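Side-chain contacts in probable CoA-transferase alpha subunit (Rhodococcus jostii, PDB 6COJ), which is probably the alpha subunit of a CoA-transferase-family enzyme and binds a coenzyme A thioester of a bicyclic spirolactone acid: residues A[81-86]-A[149-154]; A[254-257]-A[262-265]; A[265-270]-A[286-291]. The protein carries 1 engineered substitution. One frame throughout, in Å; residues are numbered along the deposited sequence.

Contact 1. Residues A[81-86]-A[149-154]; sequences VTKAYY and GDELRT
The ring of Tyr85 meets Glu151 at its hydroxyl edge. Glu151 OE2 lies in the ring plane, and the carboxylate is turned 68° from the ring. Glu151 covers neither face of that ring. Around it stand Thr63 and Val65 of the adjoining strand, Arg113, and the indole of Trp148. A salt bridge and a hydrogen bond to one carboxylate join strand 81-86 of the parallel, Rossmann-like sheet to the short 3-10 turn that leads into strand 153-156 of a separate antiparallel sheet. Tyr85 OH donates to Glu151 OE2 at 2.5 Å, a short bond on the syn lone pair of that oxygen. Lys83, two residues earlier on the strand, serves the same carboxylate. With CG opposite the backbone N (chi1 -170°) and the rest of its chain extended, it carries NZ across to the carboxylate. NZ forms a salt bridge to Glu151 OE1 at 3.1 Å, arriving on the syn side but 24° out of the carboxylate plane. OE1 has a second cationic partner in Arg113 NE, so the carboxylate is probably held ionised. Lys83 NZ also donates to Tyr85 OH at 3.0 Å.

Contact 2. Residues A[254-257]-A[262-265]; sequences FTLA and GRDE
Thr255 O and Gly262 O are bridged by one ordered water that three groups grip. It donates to Thr255 O at 2.8 Å and, weakly, to Gly262 O at 3.4 Å. It also accepts a weak bond from Asp264 N at 3.3 Å. The same Asp264 N reaches Phe254 O at 3.3 Å, again a weak bond. The two loop segments are therefore tied by several soft links. Asp264 is the centre of an inverse gamma turn and the N-cap of helix 265-274. Its OD1 accepts from Phe267 N, and OD2 pairs with His253 NE2.

The side-chain part rests on Leu256 and Arg263, which cross at a slant. Leu256 CB sits 3.4 Å from Arg263 N. Its CD2 meets Arg263 NH2 at 3.6 Å, neither flat over the guanidinium nor at its edge. The arginine chain is extended to CD and bends at chi3 (-58°), which brings the guanidinium back beside the leucine. Arg263 NH1 then forms a salt bridge to Glu265 OE1 at 2.9 Å, with the oxygen nearly in the guanidinium plane. Replacing Arg263 with an alanine would probably leave Glu265 OE1 without its charged mate and open a gap beside Leu256 CD2.

Arg263 NH2 also bonds Ser43 O. Both segments belong to the loop between strand 244-247 and helix 265-274. Phe254 and Thr255 pack on Met48 of helix 48-56 and Pro70 of helix 70-77, while Phe254 and Arg263 touch Gln268 of helix 265-274.

Contact 3. Residues A[265-270]-A[286-291]; sequences EKFQRH and ATYLSG
Phe267 and Tyr288 form a T-shaped (edge-to-face) aromatic pair between helix 265-274 and the end of helix 278-288. Phe267 supplies the edge and Tyr288 the face. The ring centroids are 4.7 Å apart and the planes stand at 76°. Phe267 CZ lies over the centre of the tyrosine ring, 3.5 Å above its plane. Phe267 CE1 comes closer to the rim, 3.3 Å from Tyr288 CE1. This is tight packing. It turns the C-H edge of phenylalanine, which is slightly positive, onto the pi face of tyrosine. The phenylalanine CG lies opposite the backbone N (chi1 -167°), and the ring is carried outward from its helix. The two side chains run in opposite directions as they slide past each other.

A looser aromatic contact comes from His270, one helical turn after Phe267. Its NE2 is 4.0 Å from Tyr288 CE2. The planes are 71° apart, but the centroids are 6.0 Å apart and the meeting is oblique. No hydrogen bond crosses between the segments. With Phe267 and Tyr288, His270 makes up a small aromatic cluster.

On the opposite face of the tyrosine lies a methyl group. Thr287 CG2, from the preceding residue, lies 3.5 Å above the plane of the Tyr288 ring, offset toward the rim. The ring thus has a neighbour on each face.

The cluster lies among the three C-terminal helices. Helix 293-306 supplies Tyr296 and Val300 beside Phe267, and Ala299 beside Tyr288. Phe303 of that helix meets the rings of Phe267, edge-to-face, and His270, and its side chain also touches Tyr288. Just past helix 278-288, Leu289 packs on Arg52 and Leu55 of helix 48-56.

Contacts 2 and 3 are neighbours, with centres 13 Å apart. They share Glu265, the first residue of helix 265-274. They also touch directly: Phe254 CD2 packs on Phe267 CD2 at 3.5 Å, and Phe254 CE1 lies 3.5 Å from Gln268 OE1. Contact 1 stands apart. Its centre is 30 Å from that of contact 2, across the chain's centre, and 32 Å from that of contact 3. The bound CoA thioester lies away from contacts 1 and 2: the side chain of Tyr85 is about 14 Å from it and that of Arg263 about 12 Å. Contact 1 is nonetheless close in sequence to the pocket, since strand 81-86 is followed almost at once by Phe88, which lines it with Trp41, Tyr97 and Ala117.

Contact 1. Residues A[81-86]-A[149-154]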
loop_
_atom_site.group_PDB
_atom_site.type_symbol
_atom_site.label_atom_id
_atom_site.label_comp_id
_atom_site.label_asym_id
_atom_site.label_seq_id
_atom_site.Cartn_x
_atom_site.Cartn_y
_atom_site.Cartn_z
ATOM N N VAL A 81 15.764 -6.308 26.023
ATOM C CA VAL A 81 15.836 -6.679 24.611
ATOM C C VAL A 81 16.842 -7.807 24.444
ATOM O O VAL A 81 18.003 -7.689 24.860
ATOM C CB VAL A 81 16.214 -5.479 23.734
ATOM C CG1 VAL A 81 16.242 -5.884 22.260
ATOM C CG2 VAL A 81 15.242 -4.337 23.968
ATOM N N THR A 82 16.394 -8.909 23.853
ATOM C CA THR A 82 17.269 -10.012 23.479
ATOM C C THR A 82 17.661 -9.949 22.012
ATOM O O THR A 82 18.816 -10.217 21.664
ATOM C CB THR A 82 16.558 -11.344 23.750
ATOM O OG1 THR A 82 16.304 -11.465 25.150
ATOM C CG2 THR A 82 17.412 -12.533 23.303
ATOM N N LYS A 83 16.715 -9.597 21.150
ATOM C CA LYS A 83 16.921 -9.594 19.715
ATOM C C LYS A 83 16.158 -8.406 19.154
ATOM O O LYS A 83 15.080 -8.063 19.650
ATOM C CB LYS A 83 16.401 -10.909 19.118
ATOM C CG LYS A 83 16.768 -11.149 17.663
ATOM C CD LYS A 83 16.385 -12.562 17.252
ATOM C CE LYS A 83 16.800 -12.861 15.813
ATOM N NZ LYS A 83 16.326 -14.196 15.331
ATOM N N ALA A 84 16.732 -7.759 18.147
ATOM C CA ALA A 84 16.110 -6.568 17.583
ATOM C C ALA A 84 16.151 -6.624 16.067
ATOM O O ALA A 84 17.209 -6.868 15.481
ATOM C CB ALA A 84 16.791 -5.288 18.097
ATOM N N TYR A 85 14.991 -6.389 15.449
ATOM C CA TYR A 85 14.832 -6.241 14.009
ATOM C C TYR A 85 14.523 -4.772 13.751
ATOM O O TYR A 85 13.514 -4.265 14.244
ATOM C CB TYR A 85 13.637 -7.073 13.539
ATOM C CG TYR A 85 13.803 -8.576 13.618
ATOM C CD1 TYR A 85 13.722 -9.248 14.832
ATOM C CD2 TYR A 85 14.026 -9.325 12.470
ATOM C CE1 TYR A 85 13.874 -10.627 14.900
ATOM C CE2 TYR A 85 14.171 -10.704 12.528
ATOM C CZ TYR A 85 14.094 -11.347 13.751
ATOM O OH TYR A 85 14.235 -12.712 13.838
ATOM N N TYR A 86 15.368 -4.088 12.973
ATOM C CA TYR A 86 15.175 -2.646 12.804
ATOM C C TYR A 86 15.807 -2.192 11.500
ATOM O O TYR A 86 16.762 -2.806 11.010
ATOM C CB TYR A 86 15.787 -1.851 13.982
ATOM C CG TYR A 86 17.259 -2.163 14.194
ATOM C CD1 TYR A 86 17.656 -3.210 15.015
ATOM C CD2 TYR A 86 18.244 -1.444 13.524
ATOM C CE1 TYR A 86 18.997 -3.519 15.188
ATOM C CE2 TYR A 86 19.586 -1.758 13.678
ATOM C CZ TYR A 86 19.950 -2.797 14.496
ATOM O OH TYR A 86 21.277 -3.110 14.662
ATOM N N GLY A 149 22.411 -13.989 8.081
ATOM C CA GLY A 149 22.793 -15.339 7.695
ATOM C C GLY A 149 21.643 -16.098 7.059
ATOM O O GLY A 149 20.883 -15.557 6.243
ATOM N N ASP A 150 21.482 -17.363 7.466
ATOM C CA ASP A 150 20.496 -18.238 6.838
ATOM C C ASP A 150 19.059 -17.901 7.220
ATOM O O ASP A 150 18.135 -18.513 6.670
ATOM C CB ASP A 150 20.811 -19.712 7.127
ATOM C CG ASP A 150 20.031 -20.663 6.227
ATOM O OD1 ASP A 150 20.040 -20.457 4.991
ATOM O OD2 ASP A 150 19.403 -21.607 6.755
ATOM N N GLU A 151 18.840 -16.954 8.133
ATOM C CA GLU A 151 17.486 -16.478 8.397
ATOM C C GLU A 151 16.935 -15.654 7.236
ATOM O O GLU A 151 15.716 -15.475 7.141
ATOM C CB GLU A 151 17.450 -15.665 9.699
ATOM C CG GLU A 151 16.035 -15.391 10.208
ATOM C CD GLU A 151 15.974 -14.622 11.514
ATOM O OE1 GLU A 151 16.963 -14.619 12.286
ATOM O OE2 GLU A 151 14.909 -14.023 11.768
ATOM N N LEU A 152 17.803 -15.137 6.363
ATOM C CA LEU A 152 17.397 -14.345 5.203
ATOM C C LEU A 152 17.855 -15.083 3.955
ATOM O O LEU A 152 19.058 -15.192 3.699
ATOM C CB LEU A 152 18.001 -12.942 5.257
ATOM C CG LEU A 152 17.496 -11.958 4.197
ATOM C CD1 LEU A 152 16.014 -11.672 4.401
ATOM C CD2 LEU A 152 18.308 -10.680 4.262
ATOM N N ARG A 153 16.894 -15.587 3.186
ATOM C CA ARG A 153 17.142 -16.347 1.970
ATOM C C ARG A 153 16.661 -15.561 0.757
ATOM O O ARG A 153 15.945 -14.568 0.873
ATOM C CB ARG A 153 16.449 -17.716 2.046
ATOM C CG ARG A 153 16.988 -18.592 3.171
ATOM C CD ARG A 153 16.148 -19.832 3.410
ATOM N NE ARG A 153 16.775 -20.651 4.450
ATOM C CZ ARG A 153 16.233 -21.731 5.008
ATOM N NH1 ARG A 153 15.028 -22.147 4.647
ATOM N NH2 ARG A 153 16.902 -22.394 5.943
ATOM N N THR A 154 17.064 -16.021 -0.425
ATOM C CA THR A 154 16.609 -15.419 -1.668
ATOM C C THR A 154 15.470 -16.229 -2.271
ATOM O O THR A 154 15.168 -17.346 -1.849
ATOM C CB THR A 154 17.744 -15.303 -2.683
ATOM O OG1 THR A 154 18.268 -16.607 -2.972
ATOM C CG2 THR A 154 18.854 -14.420 -2.140
#

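Contact 2. Residues A[254-257]-A[262-265]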
loop_
_atom_site.group_PDB
_atom_site.type_symbol
_atom_site.label_atom_id
_atom_site.label_comp_id
_atom_site.label_asym_id
_atom_site.label_seq_id
_atom_site.Cartn_x
_atom_site.Cartn_y
_atom_site.Cartn_z
ATOM N N PHE A 254 8.963 11.792 24.984
ATOM C CA PHE A 254 9.436 13.061 24.440
ATOM C C PHE A 254 9.593 13.106 22.921
ATOM O O PHE A 254 10.300 13.974 22.405
ATOM C CB PHE A 254 10.788 13.420 25.089
ATOM C CG PHE A 254 11.744 12.254 25.204
ATOM C CD1 PHE A 254 12.579 11.906 24.144
ATOM C CD2 PHE A 254 11.808 11.504 26.374
ATOM C CE1 PHE A 254 13.459 10.832 24.259
ATOM C CE2 PHE A 254 12.687 10.429 26.494
ATOM C CZ PHE A 254 13.513 10.094 25.435
ATOM N N THR A 255 8.937 12.201 22.196
ATOM C CA THR A 255 8.964 12.264 20.738
ATOM C C THR A 255 7.857 13.197 20.234
ATOM O O THR A 255 6.958 13.594 20.982
ATOM C CB THR A 255 8.825 10.862 20.132
ATOM O OG1 THR A 255 7.515 10.316 20.379
ATOM C CG2 THR A 255 9.881 9.943 20.746
ATOM N N LEU A 256 7.931 13.567 18.958
ATOM C CA LEU A 256 6.890 14.431 18.399
ATOM C C LEU A 256 5.598 13.643 18.162
ATOM O O LEU A 256 5.575 12.411 18.183
ATOM C CB LEU A 256 7.374 15.145 17.131
ATOM C CG LEU A 256 7.862 14.346 15.919
ATOM C CD1 LEU A 256 6.718 13.659 15.183
ATOM C CD2 LEU A 256 8.626 15.260 14.962
ATOM N N ALA A 257 4.508 14.359 17.902
ATOM C CA ALA A 257 3.222 13.679 17.753
ATOM C C ALA A 257 2.313 14.417 16.774
ATOM O O ALA A 257 1.195 14.809 17.092
ATOM C CB ALA A 257 2.539 13.487 19.105
ATOM N N GLY A 262 5.194 19.033 19.078
ATOM C CA GLY A 262 6.495 18.689 18.545
ATOM C C GLY A 262 7.351 17.934 19.550
ATOM O O GLY A 262 6.927 17.593 20.654
ATOM N N ARG A 263 8.583 17.659 19.136
ATOM C CA ARG A 263 9.515 16.950 20.004
ATOM C C ARG A 263 9.969 17.858 21.139
ATOM O O ARG A 263 10.213 19.051 20.947
ATOM C CB ARG A 263 10.729 16.489 19.194
ATOM C CG ARG A 263 11.763 15.683 19.988
ATOM C CD ARG A 263 12.903 15.188 19.091
ATOM N NE ARG A 263 12.401 14.371 17.988
ATOM C CZ ARG A 263 12.372 14.755 16.716
ATOM N NH1 ARG A 263 12.844 15.943 16.366
ATOM N NH2 ARG A 263 11.881 13.944 15.790
ATOM N N ASP A 264 10.088 17.289 22.337
ATOM C CA ASP A 264 10.674 18.024 23.458
ATOM C C ASP A 264 12.182 17.883 23.326
ATOM O O ASP A 264 12.792 16.971 23.886
ATOM C CB ASP A 264 10.170 17.473 24.784
ATOM C CG ASP A 264 10.592 18.325 25.966
ATOM O OD1 ASP A 264 11.552 19.121 25.844
ATOM O OD2 ASP A 264 9.950 18.201 27.026
ATOM N N GLU A 265 12.780 18.786 22.536
ATOM C CA GLU A 265 14.192 18.663 22.185
ATOM C C GLU A 265 15.083 18.778 23.414
ATOM O O GLU A 265 16.043 18.010 23.570
ATOM C CB GLU A 265 14.569 19.732 21.152
ATOM C CG GLU A 265 13.805 19.649 19.827
ATOM C CD GLU A 265 14.302 18.535 18.932
ATOM O OE1 GLU A 265 13.700 18.326 17.858
ATOM O OE2 GLU A 265 15.288 17.868 19.301
HETATM O O HOH W 1 7.501 15.369 23.109
#

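Contact 3. Residues A[265-270]-A[286-291]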
loop_
_atom_site.group_PDB
_atom_site.type_symbol
_atom_site.label_atom_id
_atom_site.label_comp_id
_atom_site.label_asym_id
_atom_site.label_seq_id
_atom_site.Cartn_x
_atom_site.Cartn_y
_atom_site.Cartn_z
ATOM N N GLU A 265 12.780 18.786 22.536
ATOM C CA GLU A 265 14.192 18.663 22.185
ATOM C C GLU A 265 15.083 18.778 23.414
ATOM O O GLU A 265 16.043 18.010 23.570
ATOM C CB GLU A 265 14.569 19.732 21.152
ATOM C CG GLU A 265 13.805 19.649 19.827
ATOM C CD GLU A 265 14.302 18.535 18.932
ATOM O OE1 GLU A 265 13.700 18.326 17.858
ATOM O OE2 GLU A 265 15.288 17.868 19.301
ATOM N N LYS A 266 14.779 19.732 24.300
ATOM C CA LYS A 266 15.578 19.907 25.507
ATOM C C LYS A 266 15.531 18.662 26.386
ATOM O O LYS A 266 16.554 18.250 26.946
ATOM C CB LYS A 266 15.099 21.143 26.271
ATOM C CG LYS A 266 15.593 22.481 25.703
ATOM C CD LYS A 266 14.677 23.038 24.629
ATOM C CE LYS A 266 15.451 23.740 23.523
ATOM N NZ LYS A 266 14.632 24.058 22.320
ATOM N N PHE A 267 14.354 18.040 26.513
ATOM C CA PHE A 267 14.273 16.856 27.359
ATOM C C PHE A 267 14.947 15.661 26.711
ATOM O O PHE A 267 15.570 14.847 27.403
ATOM C CB PHE A 267 12.839 16.511 27.753
ATOM C CG PHE A 267 12.776 15.493 28.856
ATOM C CD1 PHE A 267 12.960 15.881 30.175
ATOM C CD2 PHE A 267 12.605 14.150 28.575
ATOM C CE1 PHE A 267 12.940 14.949 31.193
ATOM C CE2 PHE A 267 12.581 13.211 29.593
ATOM C CZ PHE A 267 12.754 13.613 30.908
ATOM N N GLN A 268 14.820 15.512 25.392
ATOM C CA GLN A 268 15.524 14.413 24.742
ATOM C C GLN A 268 17.029 14.544 24.926
ATOM O O GLN A 268 17.719 13.549 25.167
ATOM C CB GLN A 268 15.168 14.312 23.263
ATOM C CG GLN A 268 15.903 13.163 22.602
ATOM C CD GLN A 268 15.364 12.848 21.236
ATOM O OE1 GLN A 268 14.391 12.115 21.105
ATOM N NE2 GLN A 268 16.006 13.384 20.218
ATOM N N ARG A 269 17.552 15.767 24.824
ATOM C CA ARG A 269 18.963 15.989 25.123
ATOM C C ARG A 269 19.307 15.558 26.540
ATOM O O ARG A 269 20.362 14.959 26.771
ATOM C CB ARG A 269 19.348 17.446 24.886
ATOM C CG ARG A 269 19.569 17.770 23.428
ATOM C CD ARG A 269 20.222 19.123 23.236
ATOM N NE ARG A 269 19.386 20.225 23.685
ATOM C CZ ARG A 269 18.551 20.894 22.899
ATOM N NH1 ARG A 269 18.413 20.556 21.622
ATOM N NH2 ARG A 269 17.840 21.894 23.395
ATOM N N HIS A 270 18.424 15.845 27.503
ATOM C CA HIS A 270 18.673 15.445 28.886
ATOM C C HIS A 270 18.666 13.927 29.036
ATOM O O HIS A 270 19.502 13.361 29.754
ATOM C CB HIS A 270 17.634 16.089 29.807
ATOM C CG HIS A 270 17.823 15.763 31.257
ATOM N ND1 HIS A 270 18.911 16.198 31.981
ATOM C CD2 HIS A 270 17.060 15.048 32.114
ATOM C CE1 HIS A 270 18.814 15.762 33.222
ATOM N NE2 HIS A 270 17.701 15.061 33.330
ATOM N N ALA A 286 15.464 7.968 39.008
ATOM C CA ALA A 286 14.797 8.391 40.238
ATOM C C ALA A 286 13.768 9.481 39.964
ATOM O O ALA A 286 12.677 9.475 40.546
ATOM C CB ALA A 286 15.824 8.866 41.267
ATOM N N THR A 287 14.093 10.421 39.076
ATOM C CA THR A 287 13.206 11.556 38.846
ATOM C C THR A 287 12.069 11.217 37.885
ATOM O O THR A 287 10.935 11.661 38.095
ATOM C CB THR A 287 14.006 12.757 38.329
ATOM O OG1 THR A 287 14.977 13.147 39.308
ATOM C CG2 THR A 287 13.085 13.941 38.045
ATOM N N TYR A 288 12.335 10.428 36.841
ATOM C CA TYR A 288 11.382 10.269 35.745
ATOM C C TYR A 288 10.777 8.882 35.608
ATOM O O TYR A 288 9.645 8.769 35.134
ATOM C CB TYR A 288 12.009 10.687 34.402
ATOM C CG TYR A 288 12.461 12.118 34.422
ATOM C CD1 TYR A 288 11.540 13.152 34.293
ATOM C CD2 TYR A 288 13.792 12.447 34.644
ATOM C CE1 TYR A 288 11.936 14.472 34.353
ATOM C CE2 TYR A 288 14.198 13.767 34.702
ATOM C CZ TYR A 288 13.263 14.776 34.554
ATOM O OH TYR A 288 13.666 16.092 34.619
ATOM N N LEU A 289 11.483 7.824 36.007
ATOM C CA LEU A 289 11.069 6.470 35.654
ATOM C C LEU A 289 10.754 5.596 36.866
ATOM O O LEU A 289 10.658 4.372 36.720
ATOM C CB LEU A 289 12.125 5.798 34.767
ATOM C CG LEU A 289 12.558 6.558 33.509
ATOM C CD1 LEU A 289 13.657 5.805 32.767
ATOM C CD2 LEU A 289 11.361 6.804 32.593
ATOM N N SER A 290 10.582 6.175 38.054
ATOM C CA SER A 290 10.379 5.382 39.259
ATOM C C SER A 290 8.966 5.487 39.815
ATOM O O SER A 290 8.691 4.943 40.893
ATOM C CB SER A 290 11.414 5.751 40.322
ATOM O OG SER A 290 12.720 5.450 39.867
ATOM N N GLY A 291 8.066 6.166 39.112
ATOM C CA GLY A 291 6.690 6.331 39.524
ATOM C C GLY A 291 5.737 6.002 38.389
ATOM O O GLY A 291 6.029 5.187 37.514
#